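Split-Soret cytochrome c (Desulfovibrio desulfuricans, PDB 1H21) carries two c-type hemes and an iron-sulfur cluster per subunit of a heme-sharing homodimer and may take part in electron transfer during sulfate reduction. Local coordinates at residues A[28-33]-A[50-55]; A[45-50]-A[67-72]. Residue numbers count along the deposited sequence, not the author numbering.

Contact 1: A[28-33]-A[50-55]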
loop_
_atom_site.group_PDB
_atom_site.type_symbol
_atom_site.label_atom_id
_atom_site.label_comp_id
_atom_site.label_asym_id
_atom_site.label_seq_id
_atom_site.Cartn_x
_atom_site.Cartn_y
_atom_site.Cartn_z
ATOM N N GLU A 28 5.904 24.268 -3.360
ATOM C CA GLU A 28 5.926 23.860 -4.759
ATOM C C GLU A 28 5.384 22.418 -4.849
ATOM O O GLU A 28 4.536 22.094 -5.698
ATOM C CB GLU A 28 7.351 23.932 -5.335
ATOM C CG GLU A 28 7.385 23.690 -6.857
ATOM C CD GLU A 28 8.791 23.485 -7.449
ATOM O OE1 GLU A 28 9.777 23.214 -6.702
ATOM O OE2 GLU A 28 8.893 23.564 -8.702
ATOM N N CYS A 29 5.844 21.572 -3.933
ATOM C CA CYS A 29 5.420 20.183 -3.888
ATOM C C CYS A 29 3.927 19.994 -3.688
ATOM O O CYS A 29 3.295 19.232 -4.426
ATOM C CB CYS A 29 6.190 19.450 -2.811
ATOM S SG CYS A 29 7.837 19.156 -3.367
ATOM N N ALA A 30 3.366 20.681 -2.701
ATOM C CA ALA A 30 1.944 20.574 -2.411
ATOM C C ALA A 30 1.158 20.861 -3.691
ATOM O O ALA A 30 0.253 20.113 -4.113
ATOM C CB ALA A 30 1.574 21.587 -1.310
ATOM N N GLN A 31 1.618 21.901 -4.365
ATOM C CA GLN A 31 1.031 22.397 -5.595
ATOM C C GLN A 31 1.055 21.402 -6.754
ATOM O O GLN A 31 0.014 21.075 -7.342
ATOM C CB GLN A 31 1.787 23.649 -5.964
ATOM C CG GLN A 31 1.393 24.216 -7.264
ATOM C CD GLN A 31 0.285 25.197 -7.146
ATOM O OE1 GLN A 31 0.038 25.787 -6.087
ATOM N NE2 GLN A 31 -0.374 25.422 -8.251
ATOM N N VAL A 32 2.255 20.951 -7.104
ATOM C CA VAL A 32 2.429 19.989 -8.197
ATOM C C VAL A 32 1.693 18.661 -7.904
ATOM O O VAL A 32 1.135 18.040 -8.816
ATOM C CB VAL A 32 3.936 19.738 -8.469
ATOM C CG1 VAL A 32 4.118 18.782 -9.641
ATOM C CG2 VAL A 32 4.626 21.056 -8.747
ATOM N N ALA A 33 1.691 18.245 -6.632
ATOM C CA ALA A 33 1.008 17.020 -6.194
ATOM C C ALA A 33 -0.467 17.157 -6.495
ATOM O O ALA A 33 -1.062 16.250 -7.078
ATOM C CB ALA A 33 1.218 16.767 -4.692
ATOM N N TYR A 50 5.240 12.052 -7.949
ATOM C CA TYR A 50 5.805 12.989 -8.893
ATOM C C TYR A 50 6.250 14.310 -8.260
ATOM O O TYR A 50 7.345 14.783 -8.544
ATOM C CB TYR A 50 4.842 13.266 -10.035
ATOM C CG TYR A 50 5.494 14.046 -11.149
ATOM C CD1 TYR A 50 6.018 13.389 -12.257
ATOM C CD2 TYR A 50 5.592 15.441 -11.101
ATOM C CE1 TYR A 50 6.618 14.094 -13.295
ATOM C CE2 TYR A 50 6.197 16.157 -12.138
ATOM C CZ TYR A 50 6.703 15.467 -13.229
ATOM O OH TYR A 50 7.265 16.137 -14.286
ATOM N N SER A 51 5.448 14.877 -7.365
ATOM C CA SER A 51 5.836 16.142 -6.767
ATOM C C SER A 51 7.204 16.063 -6.081
ATOM O O SER A 51 7.834 17.083 -5.813
ATOM C CB SER A 51 4.760 16.660 -5.804
ATOM O OG SER A 51 4.744 15.954 -4.589
ATOM N N ILE A 52 7.690 14.854 -5.842
ATOM C CA ILE A 52 8.973 14.690 -5.179
ATOM C C ILE A 52 10.074 14.284 -6.146
ATOM O O ILE A 52 11.036 15.023 -6.359
ATOM C CB ILE A 52 8.850 13.694 -4.005
ATOM C CG1 ILE A 52 8.098 14.373 -2.853
ATOM C CG2 ILE A 52 10.213 13.162 -3.598
ATOM C CD1 ILE A 52 7.941 13.538 -1.614
ATOM N N VAL A 53 9.915 13.126 -6.769
ATOM C CA VAL A 53 10.909 12.615 -7.708
ATOM C C VAL A 53 10.716 13.246 -9.074
ATOM O O VAL A 53 11.673 13.406 -9.829
ATOM C CB VAL A 53 10.821 11.081 -7.803
ATOM C CG1 VAL A 53 11.814 10.535 -8.810
ATOM C CG2 VAL A 53 11.051 10.462 -6.422
ATOM N N GLY A 54 9.481 13.624 -9.377
ATOM C CA GLY A 54 9.191 14.249 -10.656
ATOM C C GLY A 54 9.818 15.636 -10.726
ATOM O O GLY A 54 10.387 16.016 -11.757
ATOM N N LEU A 55 9.703 16.399 -9.643
ATOM C CA LEU A 55 10.295 17.731 -9.605
ATOM C C LEU A 55 11.821 17.650 -9.555
ATOM O O LEU A 55 12.498 18.502 -10.113
ATOM C CB LEU A 55 9.745 18.559 -8.444
ATOM C CG LEU A 55 8.259 18.896 -8.570
ATOM C CD1 LEU A 55 7.951 19.929 -7.538
ATOM C CD2 LEU A 55 7.922 19.417 -9.961
#
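Apolar side chains make most of this contact. V32 points at helix 44-60: its CG2 lies 3.7 Å from L55 CD1, and its CG1 lies 3.9 Å from Y50 CD2, at the edge of the tyrosine ring. L55 CD1 also touches C29 SG at 4.2 Å. It packs too on the carboxylate carbon E28 CD at 3.7 Å; this carboxylate is salt-bridged to K59. The leucine thus fits among E28, C29 and V32. Helices 26-38 and 44-60 form a crossed pair in this strandless protein of helices and loops. Their local axes cross at 104° and come within 8.6 Å. Small residues allow the closest backbone approach: the CA atoms of A33 and S51 are 4.9 Å apart, and A33 N is 3.6 Å from S51 CB. Polar groups mostly bond elsewhere. S51 OG hydrogen-bonds to A48 O within its own helix. Y50 OH is hydrogen-bonded to E58 and to F10 N of the second subunit. R9 of that subunit packs on E28, Y50 and L55.

Contact 2: A[45-50]-A[67-72]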
loop_
_atom_site.group_PDB
_atom_site.type_symbol
_atom_site.label_atom_id
_atom_site.label_comp_id
_atom_site.label_asym_id
_atom_site.label_seq_id
_atom_site.Cartn_x
_atom_site.Cartn_y
_atom_site.Cartn_z
ATOM N N GLY A 45 -1.393 8.655 -5.460
ATOM C CA GLY A 45 -0.026 8.172 -5.482
ATOM C C GLY A 45 0.826 8.865 -6.528
ATOM O O GLY A 45 1.965 9.268 -6.272
ATOM N N PHE A 46 0.267 9.030 -7.714
ATOM C CA PHE A 46 1.002 9.665 -8.798
ATOM C C PHE A 46 1.350 11.115 -8.457
ATOM O O PHE A 46 2.525 11.478 -8.415
ATOM C CB PHE A 46 0.204 9.566 -10.097
ATOM C CG PHE A 46 0.853 10.243 -11.257
ATOM C CD1 PHE A 46 1.765 9.557 -12.059
ATOM C CD2 PHE A 46 0.534 11.563 -11.569
ATOM C CE1 PHE A 46 2.351 10.177 -13.166
ATOM C CE2 PHE A 46 1.112 12.204 -12.676
ATOM C CZ PHE A 46 2.022 11.509 -13.474
ATOM N N GLY A 47 0.347 11.919 -8.131
ATOM C CA GLY A 47 0.609 13.306 -7.783
ATOM C C GLY A 47 1.677 13.495 -6.710
ATOM O O GLY A 47 2.598 14.287 -6.890
ATOM N N ALA A 48 1.566 12.770 -5.602
ATOM C CA ALA A 48 2.528 12.890 -4.523
ATOM C C ALA A 48 3.904 12.406 -4.950
ATOM O O ALA A 48 4.902 13.095 -4.743
ATOM C CB ALA A 48 2.059 12.122 -3.307
ATOM N N PHE A 49 3.973 11.222 -5.546
ATOM C CA PHE A 49 5.269 10.690 -5.963
ATOM C C PHE A 49 5.951 11.671 -6.905
ATOM O O PHE A 49 7.083 12.095 -6.687
ATOM C CB PHE A 49 5.131 9.338 -6.663
ATOM C CG PHE A 49 6.445 8.694 -6.938
ATOM C CD1 PHE A 49 7.076 7.939 -5.958
ATOM C CD2 PHE A 49 7.091 8.901 -8.156
ATOM C CE1 PHE A 49 8.356 7.391 -6.173
ATOM C CE2 PHE A 49 8.364 8.363 -8.395
ATOM C CZ PHE A 49 9.001 7.603 -7.394
ATOM N N TYR A 50 5.240 12.052 -7.949
ATOM C CA TYR A 50 5.805 12.989 -8.893
ATOM C C TYR A 50 6.250 14.310 -8.260
ATOM O O TYR A 50 7.345 14.783 -8.544
ATOM C CB TYR A 50 4.842 13.266 -10.035
ATOM C CG TYR A 50 5.494 14.046 -11.149
ATOM C CD1 TYR A 50 6.018 13.389 -12.257
ATOM C CD2 TYR A 50 5.592 15.441 -11.101
ATOM C CE1 TYR A 50 6.618 14.094 -13.295
ATOM C CE2 TYR A 50 6.197 16.157 -12.138
ATOM C CZ TYR A 50 6.703 15.467 -13.229
ATOM O OH TYR A 50 7.265 16.137 -14.286
ATOM N N PHE A 67 12.326 7.672 -14.281
ATOM C CA PHE A 67 11.315 6.871 -13.595
ATOM C C PHE A 67 9.963 6.763 -14.327
ATOM O O PHE A 67 9.469 7.748 -14.903
ATOM C CB PHE A 67 11.098 7.420 -12.183
ATOM C CG PHE A 67 10.389 6.472 -11.276
ATOM C CD1 PHE A 67 11.116 5.612 -10.447
ATOM C CD2 PHE A 67 8.993 6.431 -11.242
ATOM C CE1 PHE A 67 10.465 4.723 -9.593
ATOM C CE2 PHE A 67 8.327 5.554 -10.400
ATOM C CZ PHE A 67 9.065 4.695 -9.566
ATOM N N PRO A 68 9.387 5.543 -14.379
ATOM C CA PRO A 68 8.086 5.309 -15.035
ATOM C C PRO A 68 6.960 5.801 -14.089
ATOM O O PRO A 68 6.256 5.000 -13.470
ATOM C CB PRO A 68 8.073 3.784 -15.227
ATOM C CG PRO A 68 8.926 3.272 -14.091
ATOM C CD PRO A 68 10.045 4.270 -14.004
ATOM N N PHE A 69 6.784 7.117 -14.013
ATOM C CA PHE A 69 5.828 7.735 -13.086
ATOM C C PHE A 69 4.413 7.198 -12.995
ATOM O O PHE A 69 3.888 7.016 -11.900
ATOM C CB PHE A 69 5.784 9.257 -13.276
ATOM C CG PHE A 69 7.102 9.926 -13.048
ATOM C CD1 PHE A 69 7.853 10.391 -14.120
ATOM C CD2 PHE A 69 7.630 10.026 -11.777
ATOM C CE1 PHE A 69 9.100 10.935 -13.921
ATOM C CE2 PHE A 69 8.888 10.576 -11.574
ATOM C CZ PHE A 69 9.618 11.026 -12.641
ATOM N N ALA A 70 3.798 6.932 -14.135
ATOM C CA ALA A 70 2.432 6.433 -14.143
ATOM C C ALA A 70 2.283 5.113 -13.395
ATOM O O ALA A 70 1.164 4.721 -13.070
ATOM C CB ALA A 70 1.918 6.309 -15.531
ATOM N N MET A 71 3.397 4.451 -13.076
ATOM C CA MET A 71 3.323 3.202 -12.332
ATOM C C MET A 71 2.570 3.478 -11.029
ATOM O O MET A 71 1.873 2.595 -10.501
ATOM C CB MET A 71 4.715 2.642 -12.004
ATOM C CG MET A 71 4.679 1.307 -11.227
ATOM S SD MET A 71 6.284 0.711 -10.618
ATOM C CE MET A 71 6.265 1.224 -8.941
ATOM N N LEU A 72 2.678 4.712 -10.539
ATOM C CA LEU A 72 2.010 5.084 -9.304
ATOM C C LEU A 72 0.517 5.262 -9.421
ATOM O O LEU A 72 -0.153 5.520 -8.431
ATOM C CB LEU A 72 2.683 6.265 -8.619
ATOM C CG LEU A 72 3.905 5.652 -7.947
ATOM C CD1 LEU A 72 5.140 6.101 -8.678
ATOM C CD2 LEU A 72 3.958 6.001 -6.481
#
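This is a buried, mainly aromatic contact between the first turns of helix 44-60 and the loop that leads on to helix 87-99. The loop enters through an inverse gamma turn centred on P68, then forms a 3-10 turn from F69. F69 and L72 both point at the helix. The edge of Y50 faces the ring of F69 in a T-shaped pair, with centroids 4.9 Å apart and planes at 67°. F49 is the most deeply covered residue, packed among F67, F69 and L72. L72 CD1 sits over its face, 3.6 Å from the F49 ring centroid, in a CH-pi contact. F69 CD2 comes to the F49 ring edge, 3.8 Å from F49 CD2. The F67 ring meets F49 obliquely, with F49 CE2 3.5 Å from F67 CE2. F46 CE1 packs on F69 CB at 3.6 Å, and its ring edge reaches the backbone, with F46 CD1 3.3 Å from F69 O. The two backbones come closest at F46 and L72, whose CA atoms are 4.7 Å apart; beside them G45 C is 3.8 Å from L72 CB. A side chain at G45 would clash with L72 O. The cluster continues into the dimer interface, where F67 meets F67 of the second subunit. With no hydrogen bonds between the segments, their association rests on ring packing and van der Waals fit.

How the contacts relate
Helix 44-60 serves both contacts, and their centres are 10 Å apart. Y50 belongs to each: its ring edge takes V32 in contact 1 and faces F69 in contact 2. The two touch directly: A33 CB is 3.6 Å from G47 O, and G54 CA is 3.8 Å from F69 CE2. The helix is packed by 28-33 before it and 67-72 after it. Both contacts reach the second subunit, with Y50 OH hydrogen-bonded to F10 N of that subunit. Both lie near the probable [2Fe-2S] site: the side chain of A33 in contact 1 is about 9 Å from that of the inferred ligand C44, while G45 of contact 2, next to C44 in sequence, is about 4 Å away.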